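Local coordinates for endo-1,4-b-d-mannanase (Trichoderma reesei, PDB 1QNR), which hydrolyses internal beta-1,4-mannosidic linkages in mannans, as an endo-acting enzyme of glycoside hydrolase family 5, at residues A[50-55]-A[302-307]. Sequence-based numbering, arbitrary orientation.
Sequences LKVVRV and GDMFWQ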
loop_
_atom_site.group_PDB
_atom_site.type_symbol
_atom_site.label_atom_id
_atom_site.label_comp_id
_atom_site.label_asym_id
_atom_site.label_seq_id
_atom_site.Cartn_x
_atom_site.Cartn_y
_atom_site.Cartn_z
ATOM N N LEU A 50 5.817 -7.411 -13.914
ATOM C CA LEU A 50 5.395 -6.424 -12.920
ATOM C C LEU A 50 6.651 -5.790 -12.312
ATOM O O LEU A 50 7.687 -6.476 -12.099
ATOM C CB LEU A 50 4.548 -7.143 -11.844
ATOM C CG LEU A 50 3.230 -7.752 -12.386
ATOM C CD1 LEU A 50 2.514 -8.493 -11.239
ATOM C CD2 LEU A 50 2.301 -6.724 -13.003
ATOM N N LYS A 51 6.514 -4.527 -11.932
ATOM C CA LYS A 51 7.748 -3.795 -11.475
ATOM C C LYS A 51 7.678 -3.402 -10.018
ATOM O O LYS A 51 8.743 -3.059 -9.390
ATOM C CB LYS A 51 7.901 -2.472 -12.292
ATOM C CG LYS A 51 8.429 -2.777 -13.736
ATOM C CD LYS A 51 8.705 -1.403 -14.449
ATOM C CE LYS A 51 9.330 -1.717 -15.836
ATOM N NZ LYS A 51 9.658 -0.411 -16.591
ATOM N N VAL A 52 6.509 -3.429 -9.366
ATOM C CA VAL A 52 6.296 -2.890 -7.996
ATOM C C VAL A 52 5.402 -3.848 -7.199
ATOM O O VAL A 52 4.407 -4.374 -7.759
ATOM C CB VAL A 52 5.620 -1.491 -8.066
ATOM C CG1 VAL A 52 5.601 -0.880 -6.627
ATOM C CG2 VAL A 52 6.365 -0.509 -8.984
ATOM N N VAL A 53 5.776 -4.089 -5.942
ATOM C CA VAL A 53 5.021 -4.978 -5.043
ATOM C C VAL A 53 4.706 -4.176 -3.766
ATOM O O VAL A 53 5.598 -3.526 -3.191
ATOM C CB VAL A 53 5.816 -6.268 -4.641
ATOM C CG1 VAL A 53 4.902 -7.247 -3.876
ATOM C CG2 VAL A 53 6.358 -6.944 -5.872
ATOM N N ARG A 54 3.448 -4.280 -3.294
ATOM C CA ARG A 54 3.043 -3.622 -2.009
ATOM C C ARG A 54 3.023 -4.692 -0.925
ATOM O O ARG A 54 2.326 -5.732 -1.073
ATOM C CB ARG A 54 1.728 -2.877 -2.242
ATOM C CG ARG A 54 1.284 -2.094 -0.960
ATOM C CD ARG A 54 0.285 -0.997 -1.416
ATOM N NE ARG A 54 -0.386 -0.325 -0.267
ATOM C CZ ARG A 54 -1.575 -0.722 0.251
ATOM N NH1 ARG A 54 -2.186 -1.831 -0.202
ATOM N NH2 ARG A 54 -2.129 0.063 1.184
ATOM N N VAL A 55 3.793 -4.500 0.166
ATOM C CA VAL A 55 3.934 -5.548 1.270
ATOM C C VAL A 55 3.628 -4.863 2.591
ATOM O O VAL A 55 3.897 -3.639 2.737
ATOM C CB VAL A 55 5.358 -6.176 1.234
ATOM C CG1 VAL A 55 5.636 -6.805 -0.150
ATOM C CG2 VAL A 55 6.479 -5.189 1.601
ATOM N N GLY A 302 0.382 4.448 -12.572
ATOM C CA GLY A 302 0.471 2.931 -12.617
ATOM C C GLY A 302 -0.739 2.383 -11.829
ATOM O O GLY A 302 -1.531 3.122 -11.269
ATOM N N ASP A 303 -0.825 1.020 -11.832
ATOM C CA ASP A 303 -1.920 0.321 -11.119
ATOM C C ASP A 303 -1.450 -1.019 -10.543
ATOM O O ASP A 303 -0.462 -1.601 -11.029
ATOM C CB ASP A 303 -3.159 0.055 -12.025
ATOM C CG ASP A 303 -2.854 -1.051 -13.069
ATOM O OD1 ASP A 303 -3.035 -2.249 -12.771
ATOM O OD2 ASP A 303 -2.479 -0.674 -14.205
ATOM N N MET A 304 -2.087 -1.418 -9.404
ATOM C CA MET A 304 -1.684 -2.653 -8.659
ATOM C C MET A 304 -2.930 -3.370 -8.226
ATOM O O MET A 304 -3.675 -2.937 -7.308
ATOM C CB MET A 304 -0.847 -2.250 -7.402
ATOM C CG MET A 304 0.334 -1.347 -7.826
ATOM S SD MET A 304 1.309 -0.599 -6.498
ATOM C CE MET A 304 2.085 -2.058 -5.894
ATOM N N PHE A 305 -3.220 -4.542 -8.815
ATOM C CA PHE A 305 -4.402 -5.304 -8.414
ATOM C C PHE A 305 -4.241 -5.898 -7.010
ATOM O O PHE A 305 -3.113 -6.185 -6.544
ATOM C CB PHE A 305 -4.745 -6.416 -9.434
ATOM C CG PHE A 305 -3.692 -7.508 -9.626
ATOM C CD1 PHE A 305 -2.608 -7.337 -10.472
ATOM C CD2 PHE A 305 -3.761 -8.676 -8.858
ATOM C CE1 PHE A 305 -1.702 -8.380 -10.683
ATOM C CE2 PHE A 305 -2.800 -9.711 -9.060
ATOM C CZ PHE A 305 -1.755 -9.535 -9.931
ATOM N N TRP A 306 -5.402 -6.091 -6.326
ATOM C CA TRP A 306 -5.445 -6.877 -5.084
ATOM C C TRP A 306 -6.002 -8.243 -5.426
ATOM O O TRP A 306 -7.209 -8.305 -5.868
ATOM C CB TRP A 306 -6.333 -6.151 -4.007
ATOM C CG TRP A 306 -6.338 -6.955 -2.718
ATOM C CD1 TRP A 306 -7.132 -8.032 -2.410
ATOM C CD2 TRP A 306 -5.516 -6.731 -1.549
ATOM N NE1 TRP A 306 -6.833 -8.506 -1.149
ATOM C CE2 TRP A 306 -5.841 -7.705 -0.576
ATOM C CE3 TRP A 306 -4.536 -5.764 -1.238
ATOM C CZ2 TRP A 306 -5.220 -7.800 0.650
ATOM C CZ3 TRP A 306 -3.948 -5.803 0.050
ATOM C CH2 TRP A 306 -4.262 -6.814 0.989
ATOM N N GLN A 307 -5.265 -9.380 -5.415
ATOM C CA GLN A 307 -3.894 -9.463 -4.897
ATOM C C GLN A 307 -3.221 -10.700 -5.516
ATOM O O GLN A 307 -3.885 -11.596 -6.083
ATOM C CB GLN A 307 -3.886 -9.659 -3.365
ATOM C CG GLN A 307 -4.593 -10.971 -2.866
ATOM C CD GLN A 307 -4.350 -11.245 -1.373
ATOM O OE1 GLN A 307 -3.334 -10.955 -0.759
ATOM N NE2 GLN A 307 -5.359 -11.913 -0.718
#
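Met-304 reaches from strand 300-309 to strand 52-54 and touches it with its terminal methyl. Met-304 CE lies 3.7 Å from Arg-54 N. Met-304 CE also packs 3.8 Å from Val-52 CG1 and 3.8 Å from Arg-54 CB. The methyl therefore sits between two residues on the same side of the strand, with Val-53 turned away between them. The Met-304 chain is extended through SD, then bends at chi3 (70°), which sets CE against this backbone. The Val-52 and Met-304 side chains cross at about a right angle. Both also touch Ile-107 of strand 105-109, so the methionine belongs to a wider apolar interior.

Phe-305, next in the chain, turns the opposite way. On that side Leu-50 CD1 meets its ring obliquely, 4.3 Å from Phe-305 CE1. Beyond Met-304, Arg-54 NH1 comes to the edge of the Trp-306 ring, near its plane, 4.4 Å from CZ3. The Arg-54 chain, extended from CG to NE, carries the guanidinium to this edge. The buried group is held there by salt bridges to Glu-165, Glu-275 and Glu-276, and by hydrogen bonds to Asn-25 and Asn-168. Trp-306 NE1 bonds to Asp-321, and a cis peptide follows this tryptophan.

No hydrogen bond joins the two segments. The axes of their short strand segments are 8.5 Å apart at 48°, and strand 21-25 pairs with both in parallel. Met-304 spans the interior between these next-but-one strands, while Leu-50 and Phe-305 meet on the other side of the sheet, over strand 21-25, as expected of the TIM barrel of family 5 glycoside hydrolases.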